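Side-chain contacts in transketolase (Campylobacter jejuni, PDB 3L84), which belongs to the transketolase family of thiamine diphosphate-binding proteins and assembles as a dimer of two multidomain subunits: residues V109-G114 and V120-G125; I397-A402 and R426-M431. One frame throughout, in Å; residues are numbered along the deposited sequence.

Contact 1. Residues V109-G114 and V120-G125; sequences VEIATG and VANAVG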
loop_
_atom_site.group_PDB
_atom_site.type_symbol
_atom_site.label_atom_id
_atom_site.label_comp_id
_atom_site.label_asym_id
_atom_site.label_seq_id
_atom_site.Cartn_x
_atom_site.Cartn_y
_atom_site.Cartn_z
ATOM N N VAL A 109 -9.608 23.496 6.780
ATOM C CA VAL A 109 -9.333 22.274 6.046
ATOM C C VAL A 109 -9.613 21.087 6.972
ATOM O O VAL A 109 -8.995 20.934 8.033
ATOM C CB VAL A 109 -7.891 22.238 5.557
ATOM C CG1 VAL A 109 -7.558 20.851 5.025
ATOM C CG2 VAL A 109 -7.651 23.316 4.482
ATOM N N GLU A 110 -10.535 20.223 6.590
ATOM C CA GLU A 110 -10.960 19.167 7.486
ATOM C C GLU A 110 -9.928 18.073 7.661
ATOM O O GLU A 110 -9.802 17.494 8.743
ATOM C CB GLU A 110 -12.288 18.558 7.009
ATOM C CG GLU A 110 -13.498 19.509 7.160
ATOM C CD GLU A 110 -13.901 19.806 8.585
ATOM O OE1 GLU A 110 -13.434 19.096 9.504
ATOM O OE2 GLU A 110 -14.702 20.748 8.751
ATOM N N ILE A 111 -9.250 17.752 6.587
ATOM C CA ILE A 111 -8.310 16.632 6.567
ATOM C C ILE A 111 -7.386 16.856 5.402
ATOM O O ILE A 111 -7.779 17.462 4.409
ATOM C CB ILE A 111 -9.081 15.286 6.527
ATOM C CG1 ILE A 111 -8.158 14.081 6.779
ATOM C CG2 ILE A 111 -9.796 15.090 5.204
ATOM C CD1 ILE A 111 -8.883 12.895 7.402
ATOM N N ALA A 112 -6.128 16.465 5.529
ATOM C CA ALA A 112 -5.193 16.582 4.444
ATOM C C ALA A 112 -5.539 15.622 3.355
ATOM O O ALA A 112 -5.811 14.454 3.642
ATOM C CB ALA A 112 -3.732 16.325 4.943
ATOM N N THR A 113 -5.568 16.086 2.117
ATOM C CA THR A 113 -5.853 15.210 0.977
ATOM C C THR A 113 -4.889 15.509 -0.140
ATOM O O THR A 113 -4.226 16.512 -0.170
ATOM C CB THR A 113 -7.312 15.348 0.458
ATOM O OG1 THR A 113 -7.518 16.671 -0.011
ATOM C CG2 THR A 113 -8.354 14.970 1.560
ATOM N N GLY A 114 -4.872 14.654 -1.123
ATOM C CA GLY A 114 -3.875 14.765 -2.194
ATOM C C GLY A 114 -3.754 13.418 -2.874
ATOM O O GLY A 114 -4.193 13.259 -4.001
ATOM N N VAL A 120 -12.188 10.140 -0.150
ATOM C CA VAL A 120 -13.444 9.416 -0.162
ATOM C C VAL A 120 -13.545 8.527 1.085
ATOM O O VAL A 120 -14.579 8.536 1.775
ATOM C CB VAL A 120 -13.609 8.558 -1.442
ATOM C CG1 VAL A 120 -14.890 7.683 -1.367
ATOM C CG2 VAL A 120 -13.656 9.479 -2.694
ATOM N N ALA A 121 -12.470 7.778 1.393
ATOM C CA ALA A 121 -12.459 6.945 2.582
ATOM C C ALA A 121 -12.508 7.811 3.839
ATOM O O ALA A 121 -13.135 7.439 4.827
ATOM C CB ALA A 121 -11.225 6.015 2.579
ATOM N N ASN A 122 -11.808 8.949 3.854
ATOM C CA ASN A 122 -11.873 9.855 5.012
ATOM C C ASN A 122 -13.317 10.329 5.225
ATOM O O ASN A 122 -13.794 10.394 6.365
ATOM C CB ASN A 122 -11.045 11.103 4.790
ATOM C CG ASN A 122 -9.555 10.842 4.617
ATOM O OD1 ASN A 122 -8.958 9.916 5.241
ATOM N ND2 ASN A 122 -8.953 11.666 3.807
ATOM N N ALA A 123 -14.009 10.647 4.134
ATOM C CA ALA A 123 -15.364 11.132 4.275
ATOM C C ALA A 123 -16.293 10.052 4.831
ATOM O O ALA A 123 -17.149 10.325 5.677
ATOM C CB ALA A 123 -15.875 11.651 2.947
ATOM N N VAL A 124 -16.129 8.813 4.360
ATOM C CA VAL A 124 -16.847 7.688 4.966
ATOM C C VAL A 124 -16.524 7.611 6.443
ATOM O O VAL A 124 -17.405 7.381 7.281
ATOM C CB VAL A 124 -16.527 6.380 4.237
ATOM C CG1 VAL A 124 -17.018 5.152 5.049
ATOM C CG2 VAL A 124 -17.125 6.393 2.824
ATOM N N GLY A 125 -15.243 7.818 6.800
ATOM C CA GLY A 125 -14.885 7.804 8.191
ATOM C C GLY A 125 -15.531 8.920 9.026
ATOM O O GLY A 125 -15.965 8.677 10.146
#
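With chi1 of Ile111 at -169°, CG1 stands anti to the backbone N and leads CD1 onto the amide of Asn122, whose own chi1 of -63° sends that amide out from the helix toward the loop. The methyl lies over the flat of the group: Ile111 CD1 is 3.5 Å from Asn122 CG and 3.8 Å from Asn122 CB, and it is nearly as close to both outer amide atoms. Such near-equal spacing marks an approach over the face, one that does not depend on which end is oxygen. Ile111 CG2 also lies beside the amide and reaches 4.2 Å from Asn122 CB.

Thr113 turns its methyl CG2 toward the same amide while OG1 hydrogen-bonds Phe63 O in strand 60-63, a bond that probably fixes the rotation of the side chain and so the place of its methyl, in loose contact with Asn122. No hydrogen bond joins the two segments. The loop is tied elsewhere by polar groups, Glu110 pairing with Arg58 and its carbonyl with Arg403. The next helix residue after Asn122, Ala123, packs on Cys148 of strand 146-151, placing this as loop-on-helix packing in the parallel alpha/beta architecture of the thiamine diphosphate-binding domain.

Contact 2. Residues I397-A402 and R426-M431; sequences INNAFA and RIAALM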
loop_
_atom_site.group_PDB
_atom_site.type_symbol
_atom_site.label_atom_id
_atom_site.label_comp_id
_atom_site.label_asym_id
_atom_site.label_seq_id
_atom_site.Cartn_x
_atom_site.Cartn_y
_atom_site.Cartn_z
ATOM N N ILE A 397 -10.230 5.740 7.230
ATOM C CA ILE A 397 -11.437 5.984 8.061
ATOM C C ILE A 397 -11.031 6.422 9.456
ATOM O O ILE A 397 -11.562 7.400 9.993
ATOM C CB ILE A 397 -12.315 4.701 8.129
ATOM C CG1 ILE A 397 -13.098 4.542 6.835
ATOM C CG2 ILE A 397 -13.240 4.679 9.370
ATOM C CD1 ILE A 397 -13.682 3.168 6.553
ATOM N N ASN A 398 -10.050 5.734 10.041
ATOM C CA ASN A 398 -9.613 6.095 11.380
ATOM C C ASN A 398 -8.850 7.409 11.415
ATOM O O ASN A 398 -8.901 8.117 12.425
ATOM C CB ASN A 398 -8.822 4.949 11.996
ATOM C CG ASN A 398 -9.690 3.899 12.653
ATOM O OD1 ASN A 398 -9.171 2.762 12.951
ATOM N ND2 ASN A 398 -10.899 4.212 12.936
ATOM N N ASN A 399 -8.217 7.816 10.305
ATOM C CA ASN A 399 -7.666 9.177 10.230
ATOM C C ASN A 399 -8.773 10.205 10.438
ATOM O O ASN A 399 -8.581 11.211 11.120
ATOM C CB ASN A 399 -6.974 9.419 8.895
ATOM C CG ASN A 399 -5.648 8.746 8.752
ATOM O OD1 ASN A 399 -5.045 8.283 9.712
ATOM N ND2 ASN A 399 -5.163 8.696 7.504
ATOM N N ALA A 400 -9.947 9.946 9.870
ATOM C CA ALA A 400 -11.081 10.814 10.058
ATOM C C ALA A 400 -11.669 10.719 11.468
ATOM O O ALA A 400 -12.032 11.756 12.024
ATOM C CB ALA A 400 -12.160 10.514 8.975
ATOM N N PHE A 401 -11.762 9.532 12.048
ATOM C CA PHE A 401 -12.158 9.425 13.450
ATOM C C PHE A 401 -11.265 10.306 14.298
ATOM O O PHE A 401 -11.732 10.962 15.234
ATOM C CB PHE A 401 -12.107 7.982 13.991
ATOM C CG PHE A 401 -13.364 7.166 13.796
ATOM C CD1 PHE A 401 -13.646 6.525 12.616
ATOM C CD2 PHE A 401 -14.276 7.061 14.846
ATOM C CE1 PHE A 401 -14.805 5.778 12.470
ATOM C CE2 PHE A 401 -15.443 6.307 14.706
ATOM C CZ PHE A 401 -15.696 5.659 13.530
ATOM N N ALA A 402 -9.963 10.290 14.057
ATOM C CA ALA A 402 -9.026 11.087 14.836
ATOM C C ALA A 402 -9.206 12.598 14.658
ATOM O O ALA A 402 -8.857 13.370 15.557
ATOM C CB ALA A 402 -7.583 10.667 14.479
ATOM N N ARG A 426 0.758 7.453 6.343
ATOM C CA ARG A 426 1.542 8.617 6.044
ATOM C C ARG A 426 0.733 9.890 6.219
ATOM O O ARG A 426 1.292 10.893 6.682
ATOM C CB ARG A 426 2.073 8.521 4.619
ATOM C CG ARG A 426 3.251 9.416 4.374
ATOM C CD ARG A 426 3.782 9.312 2.915
ATOM N NE ARG A 426 5.124 9.873 2.813
ATOM C CZ ARG A 426 5.432 11.058 2.307
ATOM N NH1 ARG A 426 4.507 11.850 1.814
ATOM N NH2 ARG A 426 6.703 11.426 2.286
ATOM N N ILE A 427 -0.544 9.894 5.857
ATOM C CA ILE A 427 -1.391 11.057 6.101
ATOM C C ILE A 427 -1.546 11.306 7.605
ATOM O O ILE A 427 -1.539 12.469 8.053
ATOM C CB ILE A 427 -2.754 10.910 5.414
ATOM C CG1 ILE A 427 -2.613 10.857 3.895
ATOM C CG2 ILE A 427 -3.700 12.044 5.830
ATOM C CD1 ILE A 427 -2.378 12.262 3.267
ATOM N N ALA A 428 -1.694 10.268 8.403
ATOM C CA ALA A 428 -1.718 10.441 9.859
ATOM C C ALA A 428 -0.472 11.164 10.340
ATOM O O ALA A 428 -0.528 12.067 11.194
ATOM C CB ALA A 428 -1.881 9.092 10.550
ATOM N N ALA A 429 0.686 10.737 9.845
ATOM C CA ALA A 429 1.957 11.337 10.196
ATOM C C ALA A 429 2.049 12.778 9.737
ATOM O O ALA A 429 2.468 13.663 10.502
ATOM C CB ALA A 429 3.091 10.487 9.639
ATOM N N LEU A 430 1.668 13.056 8.499
ATOM C CA LEU A 430 1.678 14.415 7.959
ATOM C C LEU A 430 0.865 15.352 8.822
ATOM O O LEU A 430 1.263 16.503 9.045
ATOM C CB LEU A 430 1.137 14.398 6.514
ATOM C CG LEU A 430 2.192 13.965 5.470
ATOM C CD1 LEU A 430 1.516 13.344 4.215
ATOM C CD2 LEU A 430 3.118 15.125 5.087
HETATM N N MSE A 431 -0.302 14.891 9.289
HETATM C CA MSE A 431 -1.203 15.731 10.091
HETATM C C MSE A 431 -0.862 15.742 11.588
HETATM O O MSE A 431 -1.367 16.575 12.320
HETATM C CB MSE A 431 -2.628 15.202 9.991
HETATM C CG MSE A 431 -3.249 15.342 8.624
HETATM SE SE MSE A 431 -5.178 15.082 8.645
HETATM C CE MSE A 431 -5.280 13.167 8.972
#
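Helix 418-431 connects parallel neighbours 408-414 and 436-440 in a beta-alpha-beta crossover of the pyrimidine-binding domain, and it packs here on helix 391-404, which precedes the first of those strands. The two segments run in nearly the same direction, 24° apart, with their axes 10.1 Å from each other at the closest. Asn399 spans this gap and meets each of the three residues that receive it. Its chi1 of -74° sets CG beside the backbone N and drives the amide across to the second helix. There Asn399 OD1 rests 3.4 Å from the methyl CB of Ala428. At the amide's other end, Asn399 ND2 passes alongside the branch point of Ile427, 3.9 Å from CB and 4.0 Å from CG2 of that residue, the two side chains crossing at about a right angle. Met431, present as selenomethionine, approaches the stem instead: a bend at chi3 (-71°) turns its CE back to 4.1 Å from Asn399 CB.

Helix 418-431 also borders the second subunit: Ile427 packs on Thr452 of that subunit, and Arg426 forms a salt bridge with its Glu457. Within the helix pair no hydrogen bond links the two segments, yet each end of the buried amide has a hydrogen-bond partner: Asn399 ND2 gives a hydrogen bond to Ala424 O, one turn before Ala428, and OD1 bonds to His435 ND1 just past the helix. Two bonds of opposite sense fix the rotation of the amide, which is consistent with a polar group lying among aliphatic carbons and the methyl of the selenomethionine.

The touching residues of both contacts are all buried, and in each an asparagine projects from a helix onto aliphatic groups, but the contacts hold different elements. Contact 1 presses a loop on helix 118-137 within the thiamine diphosphate-binding domain; contact 2 pairs two helices of the pyrimidine-binding domain, nearer the centre of the chain. Their centres are about 9 Å apart, and they touch across the domain junction: Ile111 CG1 is 3.7 Å from Met431 SE, and Ala121 O is 3.5 Å from Ile397 CG1. Chemistry separates them as well. The face of the amide in contact 1 takes a methyl, whereas the amide of contact 2 is oriented by hydrogen bonds beyond its segments, in a helix pair reaching the subunit interface.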